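Local coordinates for protein homoserine dehydrogenase (Thermoplasma acidophilum, PDB 3ING) that probably catalyses the NADPH-dependent homoserine dehydrogenase step that leads from aspartate to threonine and methionine, and binds NADPH, at residues A[19-24]-A[60-65]; A[101-106]-A[113-118]. All coordinates share one frame; numbering follows the deposited sequence.

Contact 1: A[19-24]-A[60-65]. With NDP (NADPH dihydro-nicotinamide-adenine-dinucleotide phosphate), chain C.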
ATOM      1  N   VAL A  19      -7.413  15.571 -12.344  1.00 20.92           N
ATOM      2  CA  VAL A  19      -6.520  14.654 -13.033  1.00 20.10           C
ATOM      3  C   VAL A  19      -5.591  15.443 -13.984  1.00 21.69           C
ATOM      4  O   VAL A  19      -4.363  15.256 -13.992  1.00 18.93           O
ATOM      5  CB  VAL A  19      -7.290  13.526 -13.774  1.00 22.15           C
ATOM      6  CG1 VAL A  19      -6.395  12.864 -14.795  1.00 21.04           C
ATOM      7  CG2 VAL A  19      -7.862  12.454 -12.759  1.00 15.85           C
ATOM      8  N   LEU A  20      -6.170  16.394 -14.709  1.00 19.28           N
ATOM      9  CA  LEU A  20      -5.385  17.265 -15.561  1.00 20.93           C
ATOM     10  C   LEU A  20      -4.409  18.108 -14.733  1.00 19.82           C
ATOM     11  O   LEU A  20      -3.262  18.278 -15.103  1.00 20.25           O
ATOM     12  CB  LEU A  20      -6.315  18.193 -16.366  1.00 19.07           C
ATOM     13  CG  LEU A  20      -7.169  17.578 -17.474  1.00 21.88           C
ATOM     14  CD1 LEU A  20      -7.940  18.648 -18.245  1.00 22.79           C
ATOM     15  CD2 LEU A  20      -6.306  16.760 -18.426  1.00 18.11           C
ATOM     16  N   ARG A  21      -4.862  18.636 -13.607  1.00 18.84           N
ATOM     17  CA  ARG A  21      -3.974  19.455 -12.776  1.00 17.07           C
ATOM     18  C   ARG A  21      -2.767  18.654 -12.328  1.00 19.89           C
ATOM     19  O   ARG A  21      -1.626  19.137 -12.427  1.00 23.76           O
ATOM     20  CB  ARG A  21      -4.704  19.996 -11.546  1.00 19.07           C
ATOM     21  CG  ARG A  21      -5.732  21.109 -11.836  1.00 21.95           C
ATOM     22  CD  ARG A  21      -6.391  21.679 -10.571  1.00 19.56           C
ATOM     23  NE  ARG A  21      -7.442  22.637 -10.922  1.00 19.78           N
ATOM     24  CZ  ARG A  21      -8.750  22.450 -10.781  1.00 25.92           C
ATOM     25  NH1 ARG A  21      -9.244  21.343 -10.250  1.00 26.81           N
ATOM     26  NH2 ARG A  21      -9.578  23.417 -11.130  1.00 24.91           N
ATOM     27  N   ILE A  22      -3.004  17.428 -11.858  1.00 20.77           N
ATOM     28  CA  ILE A  22      -1.916  16.561 -11.381  1.00 20.02           C
ATOM     29  C   ILE A  22      -0.969  16.197 -12.503  1.00 24.60           C
ATOM     30  O   ILE A  22       0.240  16.274 -12.336  1.00 22.50           O
ATOM     31  CB  ILE A  22      -2.463  15.307 -10.646  1.00 23.06           C
ATOM     32  CG1 ILE A  22      -3.120  15.764  -9.335  1.00 18.80           C
ATOM     33  CG2 ILE A  22      -1.337  14.280 -10.332  1.00 22.78           C
ATOM     34  CD1 ILE A  22      -3.862  14.709  -8.546  1.00 19.95           C
ATOM     35  N   ILE A  23      -1.509  15.871 -13.671  1.00 21.78           N
ATOM     36  CA  ILE A  23      -0.683  15.557 -14.830  1.00 22.97           C
ATOM     37  C   ILE A  23       0.162  16.758 -15.222  1.00 23.65           C
ATOM     38  O   ILE A  23       1.363  16.639 -15.494  1.00 25.53           O
ATOM     39  CB  ILE A  23      -1.538  15.077 -16.055  1.00 20.42           C
ATOM     40  CG1 ILE A  23      -2.164  13.717 -15.745  1.00 22.88           C
ATOM     41  CG2 ILE A  23      -0.657  15.104 -17.382  1.00 24.72           C
ATOM     42  CD1 ILE A  23      -3.197  13.190 -16.767  1.00 20.98           C
ATOM     43  N   ASP A  24      -0.438  17.935 -15.201  1.00 23.75           N
ATOM     44  CA  ASP A  24       0.274  19.126 -15.601  1.00 25.09           C
ATOM     45  C   ASP A  24       1.433  19.436 -14.612  1.00 27.36           C
ATOM     46  O   ASP A  24       2.565  19.759 -15.024  1.00 25.25           O
ATOM     47  CB  ASP A  24      -0.672  20.300 -15.692  1.00 26.04           C
ATOM     48  CG  ASP A  24      -0.053  21.466 -16.422  1.00 31.42           C
ATOM     49  OD1 ASP A  24       0.640  21.232 -17.434  1.00 40.85           O
ATOM     50  OD2 ASP A  24      -0.272  22.607 -15.986  1.00 41.10           O
ATOM     51  N   ASN A  60      -9.663  27.245 -19.441  1.00 19.80           N
ATOM     52  CA  ASN A  60     -10.886  27.411 -20.201  1.00 18.69           C
ATOM     53  C   ASN A  60     -12.086  26.724 -19.531  1.00 18.16           C
ATOM     54  O   ASN A  60     -13.191  27.259 -19.525  1.00 19.00           O
ATOM     55  CB  ASN A  60     -10.741  26.870 -21.622  1.00 16.83           C
ATOM     56  CG  ASN A  60     -11.890  27.295 -22.520  1.00 20.95           C
ATOM     57  OD1 ASN A  60     -12.691  26.477 -22.977  1.00 39.69           O
ATOM     58  ND2 ASN A  60     -12.006  28.593 -22.732  1.00 14.24           N
ATOM     59  N   LYS A  61     -11.884  25.535 -18.995  1.00 18.35           N
ATOM     60  CA  LYS A  61     -12.938  24.842 -18.262  1.00 19.60           C
ATOM     61  C   LYS A  61     -13.345  25.586 -16.980  1.00 20.32           C
ATOM     62  O   LYS A  61     -14.527  25.760 -16.708  1.00 23.37           O
ATOM     63  CB  LYS A  61     -12.447  23.444 -17.914  1.00 18.75           C
ATOM     64  CG  LYS A  61     -13.463  22.504 -17.242  1.00 21.61           C
ATOM     65  CD  LYS A  61     -14.773  22.359 -18.045  1.00 21.60           C
ATOM     66  CE  LYS A  61     -15.662  21.320 -17.415  1.00 17.85           C
ATOM     67  NZ  LYS A  61     -16.979  21.158 -18.160  1.00 17.79           N
ATOM     68  N   GLU A  62     -12.367  25.991 -16.189  1.00 20.71           N
ATOM     69  CA  GLU A  62     -12.617  26.793 -14.983  1.00 22.34           C
ATOM     70  C   GLU A  62     -13.377  28.076 -15.250  1.00 22.15           C
ATOM     71  O   GLU A  62     -14.310  28.444 -14.507  1.00 25.99           O
ATOM     72  CB  GLU A  62     -11.309  27.188 -14.300  1.00 21.26           C
ATOM     73  CG  GLU A  62     -10.622  26.063 -13.532  1.00 21.59           C
ATOM     74  CD  GLU A  62      -9.220  26.433 -13.025  1.00 26.14           C
ATOM     75  OE1 GLU A  62      -8.697  27.505 -13.420  1.00 28.04           O
ATOM     76  OE2 GLU A  62      -8.619  25.635 -12.244  1.00 23.20           O
ATOM     77  N   LYS A  63     -12.960  28.797 -16.275  1.00 18.64           N
ATOM     78  CA  LYS A  63     -13.545  30.093 -16.540  1.00 17.35           C
ATOM     79  C   LYS A  63     -14.895  30.065 -17.224  1.00 20.97           C
ATOM     80  O   LYS A  63     -15.726  30.957 -16.986  1.00 19.71           O
ATOM     81  CB  LYS A  63     -12.579  30.952 -17.381  1.00 17.46           C
ATOM     82  CG  LYS A  63     -11.323  31.384 -16.606  1.00 19.52           C
ATOM     83  CD  LYS A  63     -10.399  32.237 -17.406  1.00 22.80           C
ATOM     84  CE  LYS A  63      -9.187  32.663 -16.612  1.00 24.10           C
ATOM     85  NZ  LYS A  63      -8.507  31.469 -16.066  1.00 29.67           N
ATOM     86  N   THR A  64     -15.079  29.119 -18.144  1.00 21.65           N
ATOM     87  CA  THR A  64     -16.249  29.098 -18.992  1.00 19.83           C
ATOM     88  C   THR A  64     -17.177  27.942 -18.774  1.00 21.47           C
ATOM     89  O   THR A  64     -18.278  27.945 -19.345  1.00 24.43           O
ATOM     90  CB  THR A  64     -15.880  29.036 -20.527  1.00 19.43           C
ATOM     91  OG1 THR A  64     -15.350  27.749 -20.850  1.00 22.72           O
ATOM     92  CG2 THR A  64     -14.929  30.164 -20.920  1.00 15.08           C
ATOM     93  N   GLY A  65     -16.719  26.939 -18.038  1.00 22.28           N
ATOM     94  CA  GLY A  65     -17.506  25.739 -17.773  1.00 22.86           C
ATOM     95  C   GLY A  65     -17.485  24.735 -18.910  1.00 25.70           C
ATOM     96  O   GLY A  65     -18.183  23.713 -18.847  1.00 25.68           O
TER
HETATM   97  PA  NDP C 326     -18.743  15.341 -12.061  1.00 23.13           P
HETATM   98  O1A NDP C 326     -18.184  16.470 -11.294  1.00 20.48           O
HETATM   99  O2A NDP C 326     -20.212  15.336 -12.258  1.00 20.11           O
HETATM  100  O5B NDP C 326     -18.070  15.272 -13.523  1.00 21.40           O
HETATM  101  C5B NDP C 326     -18.454  14.389 -14.557  1.00 22.01           C
HETATM  102  C4B NDP C 326     -17.775  14.780 -15.861  1.00 22.11           C
HETATM  103  O4B NDP C 326     -18.214  13.981 -16.929  1.00 23.09           O
HETATM  104  C3B NDP C 326     -18.140  16.206 -16.294  1.00 20.62           C
HETATM  105  O3B NDP C 326     -17.123  16.765 -17.110  1.00 21.58           O
HETATM  106  C2B NDP C 326     -19.380  16.000 -17.096  1.00 19.44           C
HETATM  107  O2B NDP C 326     -19.652  17.021 -18.015  1.00 24.11           O
HETATM  108  C1B NDP C 326     -18.980  14.758 -17.847  1.00 18.91           C
HETATM  109  N9A NDP C 326     -20.087  13.946 -18.337  1.00 23.58           N
HETATM  110  C8A NDP C 326     -21.344  13.748 -17.837  1.00 26.33           C
HETATM  111  N7A NDP C 326     -21.972  12.835 -18.643  1.00 23.13           N
HETATM  112  C5A NDP C 326     -21.122  12.473 -19.616  1.00 26.50           C
HETATM  113  C6A NDP C 326     -21.292  11.603 -20.673  1.00 28.98           C
HETATM  114  N6A NDP C 326     -22.304  10.740 -20.679  1.00 41.16           N
HETATM  115  N1A NDP C 326     -20.223  11.449 -21.481  1.00 25.79           N
HETATM  116  C2A NDP C 326     -19.040  12.144 -21.326  1.00 29.38           C
HETATM  117  N3A NDP C 326     -18.849  13.015 -20.270  1.00 27.05           N
HETATM  118  C4A NDP C 326     -19.924  13.146 -19.438  1.00 22.86           C
HETATM  119  O3  NDP C 326     -18.298  13.952 -11.387  1.00 14.44           O
HETATM  120  PN  NDP C 326     -17.014  13.715 -10.448  1.00 19.47           P
HETATM  121  O1N NDP C 326     -17.330  14.174  -9.062  1.00 22.62           O
HETATM  122  O2N NDP C 326     -15.833  14.277 -11.174  1.00 19.22           O
HETATM  123  O5D NDP C 326     -16.905  12.096 -10.390  1.00 21.32           O
HETATM  124  C5D NDP C 326     -16.500  11.474 -11.610  1.00 22.36           C
HETATM  125  C4D NDP C 326     -16.470   9.963 -11.410  1.00 23.30           C
HETATM  126  O4D NDP C 326     -15.539   9.685 -10.388  1.00 22.88           O
HETATM  127  C3D NDP C 326     -17.776   9.378 -10.945  1.00 20.76           C
HETATM  128  O3D NDP C 326     -18.126   8.170 -11.630  1.00 18.82           O
HETATM  129  C2D NDP C 326     -17.576   9.157  -9.457  1.00 20.15           C
HETATM  130  O2D NDP C 326     -18.369   8.120  -8.946  1.00 20.22           O
HETATM  131  C1D NDP C 326     -16.102   8.832  -9.403  1.00 18.29           C
HETATM  132  N1N NDP C 326     -15.502   9.043  -8.097  1.00 18.16           N
HETATM  133  C2N NDP C 326     -15.581  10.280  -7.511  1.00 20.41           C
HETATM  134  C3N NDP C 326     -15.192  10.501  -6.198  1.00 24.90           C
HETATM  135  C7N NDP C 326     -15.169  11.889  -5.682  1.00 27.90           C
HETATM  136  O7N NDP C 326     -14.162  12.187  -4.791  1.00 34.74           O
HETATM  137  N7N NDP C 326     -15.982  12.832  -6.140  1.00 26.05           N
HETATM  138  C4N NDP C 326     -14.340   9.479  -5.454  1.00 25.56           C
HETATM  139  C5N NDP C 326     -14.285   8.176  -6.202  1.00 19.13           C
HETATM  140  C6N NDP C 326     -14.837   8.019  -7.471  1.00 17.90           C
HETATM  141  P2B NDP C 326     -19.755  18.569 -17.610  1.00 35.51           P
HETATM  142  O1X NDP C 326     -20.281  19.140 -18.899  1.00 36.04           O
HETATM  143  O2X NDP C 326     -18.416  19.133 -17.050  1.00 27.68           O
HETATM  144  O3X NDP C 326     -20.785  18.589 -16.525  1.00 20.80           O
HETATM  145  O   HOH W   1      -6.083  25.087 -11.536  1.00 35.88           O

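Contact 2: A[101-106]-A[113-118]. With NDP (NADPH dihydro-nicotinamide-adenine-dinucleotide phosphate), chain C.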
ATOM      1  N   SER A 101     -19.440  -0.218 -23.117  1.00 21.67           N
ATOM      2  CA  SER A 101     -19.252   0.124 -24.491  1.00 21.97           C
ATOM      3  C   SER A 101     -17.981   0.954 -24.682  1.00 23.15           C
ATOM      4  O   SER A 101     -17.210   0.734 -25.611  1.00 20.19           O
ATOM      5  CB  SER A 101     -20.484   0.880 -25.003  1.00 23.80           C
ATOM      6  OG  SER A 101     -21.651   0.067 -24.908  1.00 27.23           O
ATOM      7  N   LEU A 102     -17.764   1.900 -23.791  1.00 19.79           N
ATOM      8  CA  LEU A 102     -16.589   2.715 -23.843  1.00 21.77           C
ATOM      9  C   LEU A 102     -15.314   1.896 -23.699  1.00 19.61           C
ATOM     10  O   LEU A 102     -14.411   2.065 -24.495  1.00 21.93           O
ATOM     11  CB  LEU A 102     -16.668   3.799 -22.776  1.00 18.64           C
ATOM     12  CG  LEU A 102     -15.562   4.820 -22.669  1.00 28.23           C
ATOM     13  CD1 LEU A 102     -15.520   5.697 -23.903  1.00 25.98           C
ATOM     14  CD2 LEU A 102     -15.803   5.628 -21.377  1.00 23.23           C
ATOM     15  N   TYR A 103     -15.251   1.026 -22.702  1.00 19.79           N
ATOM     16  CA  TYR A 103     -14.063   0.238 -22.422  1.00 20.42           C
ATOM     17  C   TYR A 103     -13.814  -0.737 -23.559  1.00 22.49           C
ATOM     18  O   TYR A 103     -12.688  -0.884 -24.014  1.00 23.31           O
ATOM     19  CB  TYR A 103     -14.170  -0.508 -21.083  1.00 22.33           C
ATOM     20  CG  TYR A 103     -14.536   0.389 -19.886  1.00 20.19           C
ATOM     21  CD1 TYR A 103     -14.376   1.758 -19.923  1.00 19.91           C
ATOM     22  CD2 TYR A 103     -15.089  -0.156 -18.727  1.00 19.84           C
ATOM     23  CE1 TYR A 103     -14.771   2.541 -18.831  1.00 20.71           C
ATOM     24  CE2 TYR A 103     -15.488   0.620 -17.669  1.00 24.51           C
ATOM     25  CZ  TYR A 103     -15.329   1.969 -17.730  1.00 23.81           C
ATOM     26  OH  TYR A 103     -15.760   2.718 -16.655  1.00 22.78           O
ATOM     27  N   ARG A 104     -14.890  -1.328 -24.086  1.00 19.01           N
ATOM     28  CA  ARG A 104     -14.767  -2.244 -25.214  1.00 18.98           C
ATOM     29  C   ARG A 104     -14.173  -1.499 -26.418  1.00 20.08           C
ATOM     30  O   ARG A 104     -13.205  -1.961 -27.034  1.00 20.78           O
ATOM     31  CB  ARG A 104     -16.124  -2.840 -25.573  1.00 16.50           C
ATOM     32  CG  ARG A 104     -16.019  -3.709 -26.834  1.00 20.19           C
ATOM     33  CD  ARG A 104     -17.221  -4.542 -27.022  1.00 19.21           C
ATOM     34  NE  ARG A 104     -17.275  -5.125 -28.363  1.00 20.16           N
ATOM     35  CZ  ARG A 104     -18.224  -5.950 -28.778  1.00 26.08           C
ATOM     36  NH1 ARG A 104     -19.225  -6.287 -27.987  1.00 23.46           N
ATOM     37  NH2 ARG A 104     -18.180  -6.435 -30.009  1.00 23.02           N
HETATM   38  N   MSE A 105     -14.723  -0.330 -26.728  1.00 19.65           N
HETATM   39  CA  MSE A 105     -14.174   0.480 -27.809  1.00 21.96           C
HETATM   40  C   MSE A 105     -12.690   0.775 -27.587  1.00 22.72           C
HETATM   41  O   MSE A 105     -11.856   0.634 -28.518  1.00 22.92           O
HETATM   42  CB  MSE A 105     -14.908   1.809 -27.917  1.00 21.11           C
HETATM   43  CG  MSE A 105     -14.327   2.735 -28.997  1.00 31.54           C
HETATM   44 SE   MSE A 105     -15.315   4.420 -29.071  0.75 35.66          SE
HETATM   45  CE  MSE A 105     -17.029   3.659 -29.391  1.00 25.15           C
ATOM     46  N   ALA A 106     -12.351   1.188 -26.365  1.00 20.30           N
ATOM     47  CA  ALA A 106     -10.958   1.453 -26.004  1.00 19.65           C
ATOM     48  C   ALA A 106     -10.074   0.230 -26.232  1.00 21.03           C
ATOM     49  O   ALA A 106      -9.041   0.327 -26.898  1.00 21.92           O
ATOM     50  CB  ALA A 106     -10.846   1.923 -24.560  1.00 19.82           C
ATOM     51  N   VAL A 113      -7.372   0.706 -19.974  1.00 19.99           N
ATOM     52  CA  VAL A 113      -8.286   1.606 -19.330  1.00 18.88           C
ATOM     53  C   VAL A 113      -7.987   1.840 -17.879  1.00 20.81           C
ATOM     54  O   VAL A 113      -7.615   0.927 -17.152  1.00 18.06           O
ATOM     55  CB  VAL A 113      -9.769   1.072 -19.471  1.00 19.26           C
ATOM     56  CG1 VAL A 113     -10.740   1.892 -18.651  1.00 16.79           C
ATOM     57  CG2 VAL A 113     -10.190   1.086 -20.943  1.00 14.60           C
ATOM     58  N   VAL A 114      -8.165   3.092 -17.455  1.00 18.65           N
ATOM     59  CA  VAL A 114      -8.175   3.454 -16.041  1.00 20.17           C
ATOM     60  C   VAL A 114      -9.522   4.098 -15.738  1.00 22.14           C
ATOM     61  O   VAL A 114      -9.954   4.992 -16.461  1.00 22.37           O
ATOM     62  CB  VAL A 114      -7.085   4.445 -15.691  1.00 20.09           C
ATOM     63  CG1 VAL A 114      -7.305   4.924 -14.294  1.00 16.78           C
ATOM     64  CG2 VAL A 114      -5.679   3.804 -15.882  1.00 17.07           C
ATOM     65  N   THR A 115     -10.198   3.653 -14.682  1.00 20.67           N
ATOM     66  CA  THR A 115     -11.478   4.230 -14.373  1.00 19.97           C
ATOM     67  C   THR A 115     -11.632   4.608 -12.905  1.00 21.20           C
ATOM     68  O   THR A 115     -11.163   3.923 -12.004  1.00 23.04           O
ATOM     69  CB  THR A 115     -12.639   3.282 -14.805  1.00 22.18           C
ATOM     70  OG1 THR A 115     -13.924   3.955 -14.658  1.00 24.33           O
ATOM     71  CG2 THR A 115     -12.631   1.960 -13.989  1.00 21.03           C
ATOM     72  N   ALA A 116     -12.312   5.726 -12.706  1.00 21.77           N
ATOM     73  CA  ALA A 116     -12.878   6.174 -11.411  1.00 21.39           C
ATOM     74  C   ALA A 116     -14.373   5.869 -11.323  1.00 19.31           C
ATOM     75  O   ALA A 116     -14.965   5.910 -10.244  1.00 20.46           O
ATOM     76  CB  ALA A 116     -12.679   7.739 -11.249  1.00 19.40           C
ATOM     77  N   ASN A 117     -14.976   5.600 -12.467  1.00 20.75           N
ATOM     78  CA  ASN A 117     -16.406   5.335 -12.563  1.00 19.50           C
ATOM     79  C   ASN A 117     -16.669   3.882 -12.133  1.00 20.51           C
ATOM     80  O   ASN A 117     -16.019   2.973 -12.615  1.00 21.68           O
ATOM     81  CB  ASN A 117     -16.860   5.663 -13.998  1.00 20.88           C
ATOM     82  CG  ASN A 117     -18.312   5.247 -14.300  1.00 23.67           C
ATOM     83  OD1 ASN A 117     -18.764   4.251 -13.810  1.00 26.47           O
ATOM     84  ND2 ASN A 117     -18.994   6.001 -15.144  1.00 21.98           N
ATOM     85  N   LYS A 118     -17.612   3.695 -11.199  1.00 20.26           N
ATOM     86  CA  LYS A 118     -17.906   2.402 -10.584  1.00 23.98           C
ATOM     87  C   LYS A 118     -18.989   1.605 -11.276  1.00 24.26           C
ATOM     88  O   LYS A 118     -19.141   0.408 -10.998  1.00 24.18           O
ATOM     89  CB  LYS A 118     -18.358   2.642  -9.142  1.00 24.48           C
ATOM     90  CG  LYS A 118     -17.317   3.456  -8.403  1.00 32.30           C
ATOM     91  CD  LYS A 118     -17.855   4.180  -7.194  1.00 37.55           C
ATOM     92  CE  LYS A 118     -16.976   5.417  -6.904  1.00 37.47           C
ATOM     93  NZ  LYS A 118     -17.521   6.248  -5.794  1.00 38.96           N
TER
HETATM   94  PA  NDP C 326     -18.743  15.341 -12.061  1.00 23.13           P
HETATM   95  O1A NDP C 326     -18.184  16.470 -11.294  1.00 20.48           O
HETATM   96  O2A NDP C 326     -20.212  15.336 -12.258  1.00 20.11           O
HETATM   97  O5B NDP C 326     -18.070  15.272 -13.523  1.00 21.40           O
HETATM   98  C5B NDP C 326     -18.454  14.389 -14.557  1.00 22.01           C
HETATM   99  C4B NDP C 326     -17.775  14.780 -15.861  1.00 22.11           C
HETATM  100  O4B NDP C 326     -18.214  13.981 -16.929  1.00 23.09           O
HETATM  101  C3B NDP C 326     -18.140  16.206 -16.294  1.00 20.62           C
HETATM  102  O3B NDP C 326     -17.123  16.765 -17.110  1.00 21.58           O
HETATM  103  C2B NDP C 326     -19.380  16.000 -17.096  1.00 19.44           C
HETATM  104  O2B NDP C 326     -19.652  17.021 -18.015  1.00 24.11           O
HETATM  105  C1B NDP C 326     -18.980  14.758 -17.847  1.00 18.91           C
HETATM  106  N9A NDP C 326     -20.087  13.946 -18.337  1.00 23.58           N
HETATM  107  C8A NDP C 326     -21.344  13.748 -17.837  1.00 26.33           C
HETATM  108  N7A NDP C 326     -21.972  12.835 -18.643  1.00 23.13           N
HETATM  109  C5A NDP C 326     -21.122  12.473 -19.616  1.00 26.50           C
HETATM  110  C6A NDP C 326     -21.292  11.603 -20.673  1.00 28.98           C
HETATM  111  N6A NDP C 326     -22.304  10.740 -20.679  1.00 41.16           N
HETATM  112  N1A NDP C 326     -20.223  11.449 -21.481  1.00 25.79           N
HETATM  113  C2A NDP C 326     -19.040  12.144 -21.326  1.00 29.38           C
HETATM  114  N3A NDP C 326     -18.849  13.015 -20.270  1.00 27.05           N
HETATM  115  C4A NDP C 326     -19.924  13.146 -19.438  1.00 22.86           C
HETATM  116  O3  NDP C 326     -18.298  13.952 -11.387  1.00 14.44           O
HETATM  117  PN  NDP C 326     -17.014  13.715 -10.448  1.00 19.47           P
HETATM  118  O1N NDP C 326     -17.330  14.174  -9.062  1.00 22.62           O
HETATM  119  O2N NDP C 326     -15.833  14.277 -11.174  1.00 19.22           O
HETATM  120  O5D NDP C 326     -16.905  12.096 -10.390  1.00 21.32           O
HETATM  121  C5D NDP C 326     -16.500  11.474 -11.610  1.00 22.36           C
HETATM  122  C4D NDP C 326     -16.470   9.963 -11.410  1.00 23.30           C
HETATM  123  O4D NDP C 326     -15.539   9.685 -10.388  1.00 22.88           O
HETATM  124  C3D NDP C 326     -17.776   9.378 -10.945  1.00 20.76           C
HETATM  125  O3D NDP C 326     -18.126   8.170 -11.630  1.00 18.82           O
HETATM  126  C2D NDP C 326     -17.576   9.157  -9.457  1.00 20.15           C
HETATM  127  O2D NDP C 326     -18.369   8.120  -8.946  1.00 20.22           O
HETATM  128  C1D NDP C 326     -16.102   8.832  -9.403  1.00 18.29           C
HETATM  129  N1N NDP C 326     -15.502   9.043  -8.097  1.00 18.16           N
HETATM  130  C2N NDP C 326     -15.581  10.280  -7.511  1.00 20.41           C
HETATM  131  C3N NDP C 326     -15.192  10.501  -6.198  1.00 24.90           C
HETATM  132  C7N NDP C 326     -15.169  11.889  -5.682  1.00 27.90           C
HETATM  133  O7N NDP C 326     -14.162  12.187  -4.791  1.00 34.74           O
HETATM  134  N7N NDP C 326     -15.982  12.832  -6.140  1.00 26.05           N
HETATM  135  C4N NDP C 326     -14.340   9.479  -5.454  1.00 25.56           C
HETATM  136  C5N NDP C 326     -14.285   8.176  -6.202  1.00 19.13           C
HETATM  137  C6N NDP C 326     -14.837   8.019  -7.471  1.00 17.90           C
HETATM  138  P2B NDP C 326     -19.755  18.569 -17.610  1.00 35.51           P
HETATM  139  O1X NDP C 326     -20.281  19.140 -18.899  1.00 36.04           O
HETATM  140  O2X NDP C 326     -18.416  19.133 -17.050  1.00 27.68           O
HETATM  141  O3X NDP C 326     -20.785  18.589 -16.525  1.00 20.80           O
HETATM  142  O   HOH W   2     -16.831   1.260 -14.432  1.00 15.91           O

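Contact 1: A[19-24]-A[60-65]
R21 and E62 join two helices of the Rossmann-type NADPH-binding domain through a salt bridge at the surface. R21 lies on helix 14-29, the helix that begins within the glycine-rich GTGNVG sequence. E62 lies on helix 54-64. The backbones stay well apart, with CA of R21 and CA of E62 11.6 Å from each other, so two long side chains must span the gap. They come from opposite directions.

The R21 chain starts at CB with CG anti to the carbonyl carbon (chi1 -72°). From CG to NE it runs extended, which carries the guanidinium out to the carboxylate. NE gives its hydrogen to water 1. NH1 bonds OD1 of N18, one turn back on the same helix. NH2 donates to E62 OE2 at 2.7 Å, and the bond is nearly straight at 174°. The oxygen sits at the edge of the guanidinium, almost in its plane, and takes the hydrogen on its anti lone pair. The two flat groups are nearly coplanar, 28° apart. Water 1 also donates to E62 OE2, so that one oxygen is gripped twice. With all three R21 nitrogens engaged, the guanidinium is held against rotation. Replacing R21 by an alanine is likely to leave E62 without its charged mate at this point and to remove the polar tie between the helices.

Deeper down, L20 packs on I54 and I58 of helix 54-64. The neighbour of E62, K61, turns to the cofactor. Its chain bends at chi2. NZ forms a salt bridge with D42, donates to G65 O at 2.9 Å from above the carbonyl plane, and donates to the 2'-phosphate of NADPH, where K61 NZ lies 2.7 Å from O2X.

Contact 2: A[101-106]-A[113-118]
The Y103 ring carries V113 CG1 over one face, a CH-pi contact 4.2 Å from the ring centroid and 26° off the normal. Water 2 lies at the ring edge, in plane. The contact belongs to a beta-alpha-beta unit of the Rossmann-type domain, strand 85-88, helix 97-108 and strand 112-115. It packs the helix on the last strand, and the two short axes run 9.9 Å apart, close to antiparallel at 155°.

V113 uses both its methyls. CG1 stands anti to the backbone N (chi1 172°) and takes the tyrosine, while CG2 meets A106 CB at 3.8 Å. Further along the strand, the side chains of Y103 and T115 cross at about a right angle. T115 OG1 donates to Y103 OH at 3.0 Å. Y103 OH also bonds D88 of strand 85-88 and accepts from water 2, so this buried hydroxyl has three partners. T115 OG1 accepts from N117 N at 2.9 Å, which makes an ST turn where the strand ends.

That turn brings the chain to the cofactor. A116 O lies 3.2 Å from C1D of the nicotinamide ribose. N117 OD1 caps the backbone N of S119, in the turn that leads into the next helix, and its ND2 bonds T90 and E99. Water 2 completes the link, donating to N117 O at 2.6 Å as well as to Y103 OH.

Contact 1 closes before contact 2 opens along the chain. Both lie in the NADPH-binding domain. Their centres are 21 Å apart, and their nearest atoms, about 7 Å apart, do not touch. Contact 1 joins helices 14-29 and 54-64 at the surface. Contact 2 is buried and sets helix 97-108 against strand 112-115 of the mixed sheet. Strand 4-10, which leads to helix 14-29, lies in the same sheet, with strand 85-88 between it and strand 112-115. NADPH spans the two regions: 60-65 reaches its 2'-phosphate, and 113-118 reaches its nicotinamide half. Segments of both contacts thus supply residues to different parts of one cofactor site.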